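Local coordinates for protein sulfatase (PDB 6USS) that probably hydrolyses aryl sulfate esters as a calcium-dependent gut bacterial arylsulfatase, at residues A[64-69]-A[292-297]; A[228-233]-A[267-271]. The protein carries 1 engineered substitution. One frame throughout, in Å; residues are numbered along the deposited sequence.

Contact 1 of 2, residues A[64-69]-A[292-297]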
# COMPACT_ATOMS: atom_id res chain seq x y z
N TYR A 64 -29.50 -25.95 0.66
CA TYR A 64 -28.13 -25.46 0.60
C TYR A 64 -27.27 -26.15 1.65
O TYR A 64 -27.76 -26.77 2.59
CB TYR A 64 -28.09 -23.94 0.81
CG TYR A 64 -28.85 -23.17 -0.25
CD1 TYR A 64 -28.69 -23.47 -1.60
CD2 TYR A 64 -29.72 -22.14 0.10
CE1 TYR A 64 -29.39 -22.78 -2.58
CE2 TYR A 64 -30.42 -21.43 -0.88
CZ TYR A 64 -30.25 -21.76 -2.22
OH TYR A 64 -30.95 -21.07 -3.21
N GLU A 65 -25.95 -26.06 1.46
CA GLU A 65 -25.00 -26.69 2.38
C GLU A 65 -23.91 -25.69 2.76
O GLU A 65 -22.95 -25.48 2.01
CB GLU A 65 -24.42 -27.96 1.76
CG GLU A 65 -25.47 -29.03 1.54
CD GLU A 65 -24.91 -30.23 0.81
OE1 GLU A 65 -23.67 -30.39 0.76
OE2 GLU A 65 -25.71 -31.02 0.27
N THR A 66 -24.07 -25.07 3.93
CA THR A 66 -23.04 -24.21 4.51
C THR A 66 -22.67 -24.77 5.88
O THR A 66 -22.97 -24.16 6.92
CB THR A 66 -23.51 -22.76 4.60
OG1 THR A 66 -24.73 -22.67 5.36
CG2 THR A 66 -23.75 -22.20 3.20
N PRO A 67 -22.04 -25.94 5.92
CA PRO A 67 -21.73 -26.54 7.23
C PRO A 67 -20.74 -25.72 8.03
O PRO A 67 -20.77 -25.78 9.27
CB PRO A 67 -21.14 -27.91 6.86
CG PRO A 67 -20.51 -27.67 5.50
CD PRO A 67 -21.46 -26.71 4.80
N ASN A 68 -19.85 -24.96 7.36
CA ASN A 68 -18.86 -24.18 8.09
C ASN A 68 -19.48 -22.92 8.71
O ASN A 68 -19.05 -22.48 9.79
CB ASN A 68 -17.69 -23.82 7.18
CG ASN A 68 -16.88 -25.03 6.75
OD1 ASN A 68 -16.20 -25.67 7.56
ND2 ASN A 68 -16.91 -25.33 5.46
N MET A 69 -20.48 -22.32 8.04
CA MET A 69 -21.28 -21.27 8.67
C MET A 69 -21.98 -21.78 9.93
O MET A 69 -22.07 -21.07 10.94
CB MET A 69 -22.31 -20.71 7.68
CG MET A 69 -21.75 -19.85 6.55
SD MET A 69 -23.03 -19.20 5.45
CE MET A 69 -24.01 -18.16 6.55
N ILE A 292 -22.73 -21.22 -3.43
CA ILE A 292 -22.89 -21.05 -1.99
C ILE A 292 -21.96 -21.98 -1.23
O ILE A 292 -21.35 -21.59 -0.24
CB ILE A 292 -24.37 -21.28 -1.60
CG1 ILE A 292 -25.22 -20.06 -2.00
CG2 ILE A 292 -24.51 -21.60 -0.12
CD1 ILE A 292 -26.71 -20.35 -2.05
N GLU A 293 -21.80 -23.21 -1.72
CA GLU A 293 -21.00 -24.18 -0.97
C GLU A 293 -19.51 -23.91 -1.12
O GLU A 293 -18.75 -24.16 -0.18
CB GLU A 293 -21.33 -25.61 -1.42
CG GLU A 293 -20.89 -26.65 -0.37
CD GLU A 293 -20.97 -28.10 -0.83
OE1 GLU A 293 -21.72 -28.42 -1.78
OE2 GLU A 293 -20.26 -28.94 -0.22
N GLY A 294 -19.08 -23.41 -2.27
CA GLY A 294 -17.68 -23.08 -2.44
C GLY A 294 -17.27 -21.86 -1.63
O GLY A 294 -16.15 -21.78 -1.13
N MET A 295 -18.18 -20.89 -1.50
CA MET A 295 -17.98 -19.83 -0.53
C MET A 295 -17.78 -20.41 0.86
O MET A 295 -16.83 -20.06 1.57
CB MET A 295 -19.18 -18.87 -0.54
CG MET A 295 -19.16 -17.83 0.58
SD MET A 295 -19.92 -18.41 2.11
CE MET A 295 -21.62 -18.60 1.60
N ASP A 296 -18.66 -21.33 1.26
CA ASP A 296 -18.58 -21.92 2.59
C ASP A 296 -17.31 -22.76 2.77
O ASP A 296 -16.77 -22.84 3.89
CB ASP A 296 -19.82 -22.76 2.86
CG ASP A 296 -19.89 -23.27 4.30
OD1 ASP A 296 -20.38 -22.53 5.18
OD2 ASP A 296 -19.46 -24.42 4.54
N LYS A 297 -16.82 -23.39 1.70
CA LYS A 297 -15.56 -24.12 1.79
C LYS A 297 -14.41 -23.17 2.09
O LYS A 297 -13.50 -23.50 2.86
CB LYS A 297 -15.28 -24.87 0.49
CG LYS A 297 -13.92 -25.57 0.45
CD LYS A 297 -13.62 -26.10 -0.95
CE LYS A 297 -12.29 -26.86 -1.02
NZ LYS A 297 -11.11 -26.04 -0.66
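Asp296 OD2 is gripped by two nitrogens of Asn68, the backbone N at 2.9 Å and the side-chain ND2 at 2.9 Å, while Asp296 OD1 accepts from Met69 N, also at 2.9 Å. This is the capture of a helix N-terminus by a carboxylate from another helix: in the sulfatase fold, helix 283-308 offers Asp296 to the first turn of helix 67-74, whose N-cap residue Thr66 makes no capping bond of its own. The two backbone N-H groups reach the syn lone pairs of the carboxylate, one per oxygen, and the bond from Asn68 N is fairly straight at 161°. ND2 instead arrives from above the carboxylate plane and adds a weak bond to the carbonyl O of Asp296. Asp296 reaches across to the helix start because its chi1 of -173° swings CG away from the backbone N; the partial positive charge there would probably favour its ionised form. Thr66 OG1 bonds Thr49 OG1, and Thr66 CG2 packs on Ile292 CG2. Farther along, the side chains of Glu65 and Glu293 run side by side, pointing the same way, their like charges bridged by Lys275, which pairs with both. The hydrophobic end of the contact is a CH-pi interaction, in which Ile292 CD1 sits 3.6 Å from the Tyr64 ring centroid and only 10° off the ring normal.

Contact 2 of 2, residues A[228-233]-A[267-271]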
# COMPACT_ATOMS: atom_id res chain seq x y z
N ASP A 228 -7.96 -25.64 -13.48
CA ASP A 228 -9.35 -25.76 -13.05
C ASP A 228 -9.58 -25.21 -11.64
O ASP A 228 -10.47 -25.69 -10.93
CB ASP A 228 -9.84 -27.21 -13.16
CG ASP A 228 -9.17 -28.15 -12.16
OD1 ASP A 228 -8.17 -27.75 -11.51
OD2 ASP A 228 -9.66 -29.30 -12.03
N THR A 229 -8.79 -24.21 -11.22
CA THR A 229 -9.02 -23.57 -9.93
C THR A 229 -10.17 -22.56 -10.06
O THR A 229 -10.03 -21.53 -10.72
CB THR A 229 -7.74 -22.89 -9.42
OG1 THR A 229 -6.65 -23.82 -9.41
CG2 THR A 229 -7.94 -22.35 -8.02
N PHE A 230 -11.32 -22.89 -9.46
CA PHE A 230 -12.43 -21.96 -9.27
C PHE A 230 -11.96 -20.73 -8.48
O PHE A 230 -11.14 -20.84 -7.56
CB PHE A 230 -13.57 -22.67 -8.54
CG PHE A 230 -14.95 -22.20 -8.94
CD1 PHE A 230 -15.46 -22.51 -10.20
CD2 PHE A 230 -15.73 -21.46 -8.07
CE1 PHE A 230 -16.72 -22.09 -10.57
CE2 PHE A 230 -16.99 -21.04 -8.45
CZ PHE A 230 -17.49 -21.36 -9.70
N VAL A 231 -12.49 -19.55 -8.82
CA VAL A 231 -11.88 -18.30 -8.33
C VAL A 231 -11.98 -18.20 -6.81
O VAL A 231 -11.05 -17.70 -6.16
CB VAL A 231 -12.49 -17.07 -9.03
CG1 VAL A 231 -13.89 -16.77 -8.56
CG2 VAL A 231 -11.60 -15.85 -8.78
N SER A 232 -13.09 -18.67 -6.22
CA SER A 232 -13.21 -18.69 -4.76
C SER A 232 -12.14 -19.55 -4.12
O SER A 232 -11.73 -19.29 -2.99
CB SER A 232 -14.60 -19.22 -4.36
OG SER A 232 -15.61 -18.66 -5.18
N GLU A 233 -11.70 -20.61 -4.82
CA GLU A 233 -10.59 -21.43 -4.34
C GLU A 233 -9.28 -20.66 -4.45
O GLU A 233 -8.49 -20.62 -3.50
CB GLU A 233 -10.53 -22.75 -5.12
CG GLU A 233 -9.48 -23.76 -4.64
CD GLU A 233 -9.63 -24.15 -3.16
OE1 GLU A 233 -10.77 -24.19 -2.64
OE2 GLU A 233 -8.60 -24.42 -2.50
N ASP A 267 -21.47 -19.32 -12.83
CA ASP A 267 -20.72 -20.41 -13.44
C ASP A 267 -20.83 -21.68 -12.60
O ASP A 267 -21.01 -21.63 -11.38
CB ASP A 267 -19.25 -20.04 -13.59
CG ASP A 267 -19.01 -19.00 -14.69
OD1 ASP A 267 -19.74 -19.01 -15.70
OD2 ASP A 267 -18.08 -18.18 -14.54
N LYS A 268 -20.71 -22.83 -13.25
CA LYS A 268 -20.81 -24.11 -12.56
C LYS A 268 -19.48 -24.48 -11.91
O LYS A 268 -18.44 -24.46 -12.57
CB LYS A 268 -21.24 -25.22 -13.51
CG LYS A 268 -22.73 -25.22 -13.84
CD LYS A 268 -22.97 -25.65 -15.27
CE LYS A 268 -24.30 -25.11 -15.78
NZ LYS A 268 -25.28 -26.22 -15.80
N ASP A 269 -19.53 -24.81 -10.63
CA ASP A 269 -18.38 -25.34 -9.91
C ASP A 269 -18.52 -26.86 -9.90
O ASP A 269 -19.34 -27.41 -9.16
CB ASP A 269 -18.33 -24.76 -8.50
CG ASP A 269 -17.03 -25.08 -7.76
OD1 ASP A 269 -16.31 -26.02 -8.16
OD2 ASP A 269 -16.74 -24.38 -6.77
N LYS A 270 -17.73 -27.52 -10.74
CA LYS A 270 -17.82 -28.97 -10.88
C LYS A 270 -17.63 -29.70 -9.54
O LYS A 270 -18.16 -30.80 -9.38
CB LYS A 270 -16.79 -29.47 -11.90
CG LYS A 270 -15.36 -28.99 -11.64
CD LYS A 270 -14.41 -29.23 -12.82
CE LYS A 270 -12.95 -29.29 -12.36
NZ LYS A 270 -12.03 -29.56 -13.50
N ARG A 271 -16.92 -29.09 -8.58
CA ARG A 271 -16.74 -29.71 -7.27
C ARG A 271 -18.07 -30.04 -6.60
O ARG A 271 -18.15 -30.98 -5.81
CB ARG A 271 -15.92 -28.80 -6.37
CG ARG A 271 -14.53 -28.54 -6.89
CD ARG A 271 -13.73 -27.69 -5.92
NE ARG A 271 -14.21 -26.31 -5.90
CZ ARG A 271 -13.76 -25.39 -5.06
NH1 ARG A 271 -12.82 -25.69 -4.17
NH2 ARG A 271 -14.25 -24.17 -5.11
O HOH W 1 -13.87 -22.65 -2.56
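Phe230 projects from the N-cap position of helix 231-247 into the loop 267-271, and its atoms meet that loop in turn. Phe230 CB lies 3.8 Å from Arg271 NH2. Beyond it, CG and CD2 run under the carboxylate of Asp269, with Phe230 CD2 3.4 Å from Asp269 OD2; ring and carboxylate are stacked, their planes 19° apart. Farther out, CE1 approaches the carbonyl of Lys268, and CZ has Asp267 O near the ring plane. Asp269 CB stands over the same ring face as a CH-pi partner, 3.7 Å from the Phe230 centroid. Tyr198 and Leu291 also meet this ring.

The carboxylate above the ring is held side-on by Arg271: NE bonds OD1 at 164° and NH2 bonds OD2, each through a syn lone pair. OD1 also accepts from Arg271 N, closing an Asx turn. Arg271 NH1 reaches Glu233 OE1 at 3.0 Å, from above the Glu233 carboxylate plane; a bend at chi2 (57°) brings OE1 there, and the same oxygen also pairs with Lys297. At the exposed margin, Lys270 NZ meets the anti lone pair of Asp228 OD2 at 2.8 Å. Asp269 can thus lie against an aromatic face because the arginine probably offsets much of its charge.

In the fold
Contacts 1 and 2 illustrate how one long helix can gather distant parts of a chain. Their centres lie 14 Å apart, on the same side of the centre of the chain, and both belong to the sulfatase portion of the chain. Contact 2 is formed wholly by residues between the two segments of contact 1: the order along the chain is 64-69, 228-233, 267-271, then 292-297. Helix 283-308 supplies the last segment and also touches contact 2, where Lys297 NZ forms a salt bridge with Glu233 OE1 and its aliphatic chain packs against Arg271. The starts of helices 67-74 and 231-247 are thereby tied to a common helix, with contact 1 nearer the calcium site and contact 2 away from it.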